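Local structure of beta-lactamase (4EWF) at residues A[141-146]-A[158-163]. The protein probably hydrolyses the lactam ring of beta-lactam antibiotics to give substituted beta-amino acids, as a class A beta-lactamase. Where two conformers were deposited one is given. Numbering follows the deposited sequence.
Sequences DSNLSR and PENWAT
Two roughly antiparallel segments, extended except at D141 (phi/psi -120/17) and S145 (-133/-5), pair mainly through asparagine side chains where the chain, after helix 127-136, returns through strand 161-162 toward helix 164-175. Their end-to-end directions differ by 142°, and the register sets S142 against A162 (CA to CA 4.5 Å) and L144 against N160 (5.1 Å). One direct backbone hydrogen bond joins them, N143 N to W161 O (3.3 Å); water 2 also donates to N143 O (2.8 Å) and W161 O (2.7 Å). The N143 side chain, chi1 p, accepts from W161 N at OD1 (2.9 Å) and donates from ND2 to E159 O (3.1 Å) and to S145 OG (2.8 Å). The 11 intervening residues contain neither helix nor strand, so the pairing closes the neck of an excursion consistent with the omega loop of class A beta-lactamases. N160, chi1 m, clasps that neck: OD1 accepts from S145 N (2.7 Å) and R146 N (3.0 Å), while ND2 donates to R146 O (3.0 Å). At the other end, water 1 links D141 OD2 to T163 OG1, each at 2.7 Å. That OG1 also caps D166 N, making T163 the N-cap of helix 164-175.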
loop_
_atom_site.group_PDB
_atom_site.type_symbol
_atom_site.label_atom_id
_atom_site.label_comp_id
_atom_site.label_asym_id
_atom_site.label_seq_id
_atom_site.Cartn_x
_atom_site.Cartn_y
_atom_site.Cartn_z
ATOM N N ASP A 141 7.767 -8.055 -10.952
ATOM C CA ASP A 141 6.726 -9.087 -10.830
ATOM C C ASP A 141 5.356 -8.533 -10.455
ATOM O O ASP A 141 4.487 -9.269 -9.989
ATOM C CB ASP A 141 7.153 -10.114 -9.780
ATOM C CG ASP A 141 8.435 -10.821 -10.164
ATOM O OD1 ASP A 141 8.448 -11.461 -11.241
ATOM O OD2 ASP A 141 9.423 -10.714 -9.402
ATOM N N SER A 142 5.175 -7.229 -10.634
ATOM C CA SER A 142 3.924 -6.589 -10.265
ATOM C C SER A 142 3.254 -5.943 -11.481
ATOM O O SER A 142 3.914 -5.653 -12.475
ATOM C CB SER A 142 4.179 -5.528 -9.196
ATOM O OG SER A 142 4.747 -6.122 -8.037
ATOM N N ASN A 143 1.952 -5.675 -11.385
ATOM C CA ASN A 143 1.252 -5.093 -12.530
ATOM C C ASN A 143 -0.098 -4.516 -12.118
ATOM O O ASN A 143 -0.643 -4.867 -11.063
ATOM C CB ASN A 143 1.026 -6.171 -13.598
ATOM C CG ASN A 143 0.021 -7.241 -13.141
ATOM O OD1 ASN A 143 0.303 -8.015 -12.225
ATOM N ND2 ASN A 143 -1.167 -7.260 -13.760
ATOM N N LEU A 144 -0.621 -3.629 -12.958
ATOM C CA LEU A 144 -2.021 -3.237 -12.897
ATOM C C LEU A 144 -2.647 -3.576 -14.249
ATOM O O LEU A 144 -2.273 -3.011 -15.276
ATOM C CB LEU A 144 -2.157 -1.735 -12.619
ATOM C CG LEU A 144 -3.599 -1.226 -12.702
ATOM C CD1 LEU A 144 -4.406 -1.832 -11.575
ATOM C CD2 LEU A 144 -3.646 0.290 -12.633
ATOM N N SER A 145 -3.582 -4.519 -14.257
ATOM C CA SER A 145 -4.182 -4.975 -15.502
ATOM C C SER A 145 -5.699 -5.026 -15.380
ATOM O O SER A 145 -6.393 -5.270 -16.355
ATOM C CB SER A 145 -3.628 -6.355 -15.890
ATOM O OG SER A 145 -2.222 -6.281 -16.135
ATOM N N ARG A 146 -6.210 -4.765 -14.177
ATOM C CA ARG A 146 -7.635 -4.942 -13.870
ATOM C C ARG A 146 -8.168 -3.798 -12.990
ATOM O O ARG A 146 -7.597 -3.517 -11.928
ATOM C CB ARG A 146 -7.822 -6.299 -13.174
ATOM C CG ARG A 146 -9.211 -6.625 -12.621
ATOM C CD ARG A 146 -9.174 -7.999 -11.933
ATOM N NE ARG A 146 -10.230 -8.208 -10.942
ATOM C CZ ARG A 146 -11.358 -8.861 -11.186
ATOM N NH1 ARG A 146 -11.584 -9.363 -12.393
ATOM N NH2 ARG A 146 -12.262 -9.011 -10.225
ATOM N N PRO A 158 -7.537 -11.600 -15.898
ATOM C CA PRO A 158 -6.293 -10.916 -15.524
ATOM C C PRO A 158 -6.343 -10.403 -14.091
ATOM O O PRO A 158 -7.295 -9.739 -13.713
ATOM C CB PRO A 158 -6.244 -9.727 -16.488
ATOM C CG PRO A 158 -7.045 -10.166 -17.670
ATOM C CD PRO A 158 -8.135 -11.038 -17.124
ATOM N N GLU A 159 -5.320 -10.709 -13.303
ATOM C CA GLU A 159 -5.270 -10.268 -11.927
ATOM C C GLU A 159 -4.139 -9.261 -11.768
ATOM O O GLU A 159 -3.212 -9.215 -12.598
ATOM C CB GLU A 159 -5.061 -11.485 -10.998
ATOM C CG GLU A 159 -4.999 -11.167 -9.495
ATOM C CD GLU A 159 -6.272 -10.508 -8.959
ATOM O OE1 GLU A 159 -6.424 -9.276 -9.122
ATOM O OE2 GLU A 159 -7.110 -11.224 -8.363
ATOM N N ASN A 160 -4.236 -8.442 -10.722
ATOM C CA ASN A 160 -3.172 -7.526 -10.336
ATOM C C ASN A 160 -2.287 -8.219 -9.294
ATOM O O ASN A 160 -2.718 -8.437 -8.161
ATOM C CB ASN A 160 -3.749 -6.244 -9.723
ATOM C CG ASN A 160 -4.692 -5.518 -10.661
ATOM O OD1 ASN A 160 -4.496 -5.514 -11.872
ATOM N ND2 ASN A 160 -5.736 -4.921 -10.103
ATOM N N TRP A 161 -1.061 -8.554 -9.685
ATOM C CA TRP A 161 -0.135 -9.314 -8.838
ATOM C C TRP A 161 0.862 -8.384 -8.161
ATOM O O TRP A 161 1.195 -7.331 -8.688
ATOM C CB TRP A 161 0.614 -10.380 -9.672
ATOM C CG TRP A 161 -0.326 -11.381 -10.291
ATOM C CD1 TRP A 161 -0.658 -11.496 -11.619
ATOM C CD2 TRP A 161 -1.101 -12.373 -9.597
ATOM N NE1 TRP A 161 -1.579 -12.505 -11.789
ATOM C CE2 TRP A 161 -1.870 -13.059 -10.566
ATOM C CE3 TRP A 161 -1.219 -12.746 -8.247
ATOM C CZ2 TRP A 161 -2.741 -14.112 -10.234
ATOM C CZ3 TRP A 161 -2.086 -13.786 -7.909
ATOM C CH2 TRP A 161 -2.835 -14.463 -8.906
ATOM N N ALA A 162 1.327 -8.778 -6.979
ATOM C CA ALA A 162 2.353 -8.042 -6.261
ATOM C C ALA A 162 3.357 -9.013 -5.656
ATOM O O ALA A 162 3.038 -10.183 -5.434
ATOM C CB ALA A 162 1.717 -7.239 -5.145
ATOM N N THR A 163 4.554 -8.519 -5.350
ATOM C CA THR A 163 5.425 -9.239 -4.425
ATOM C C THR A 163 5.818 -8.279 -3.326
ATOM O O THR A 163 5.865 -7.078 -3.545
ATOM C CB THR A 163 6.718 -9.799 -5.084
ATOM O OG1 THR A 163 7.574 -8.716 -5.446
ATOM C CG2 THR A 163 6.389 -10.615 -6.318
HETATM O O HOH W 1 9.659 -9.620 -6.892
HETATM O O HOH W 2 0.532 -4.735 -8.475
#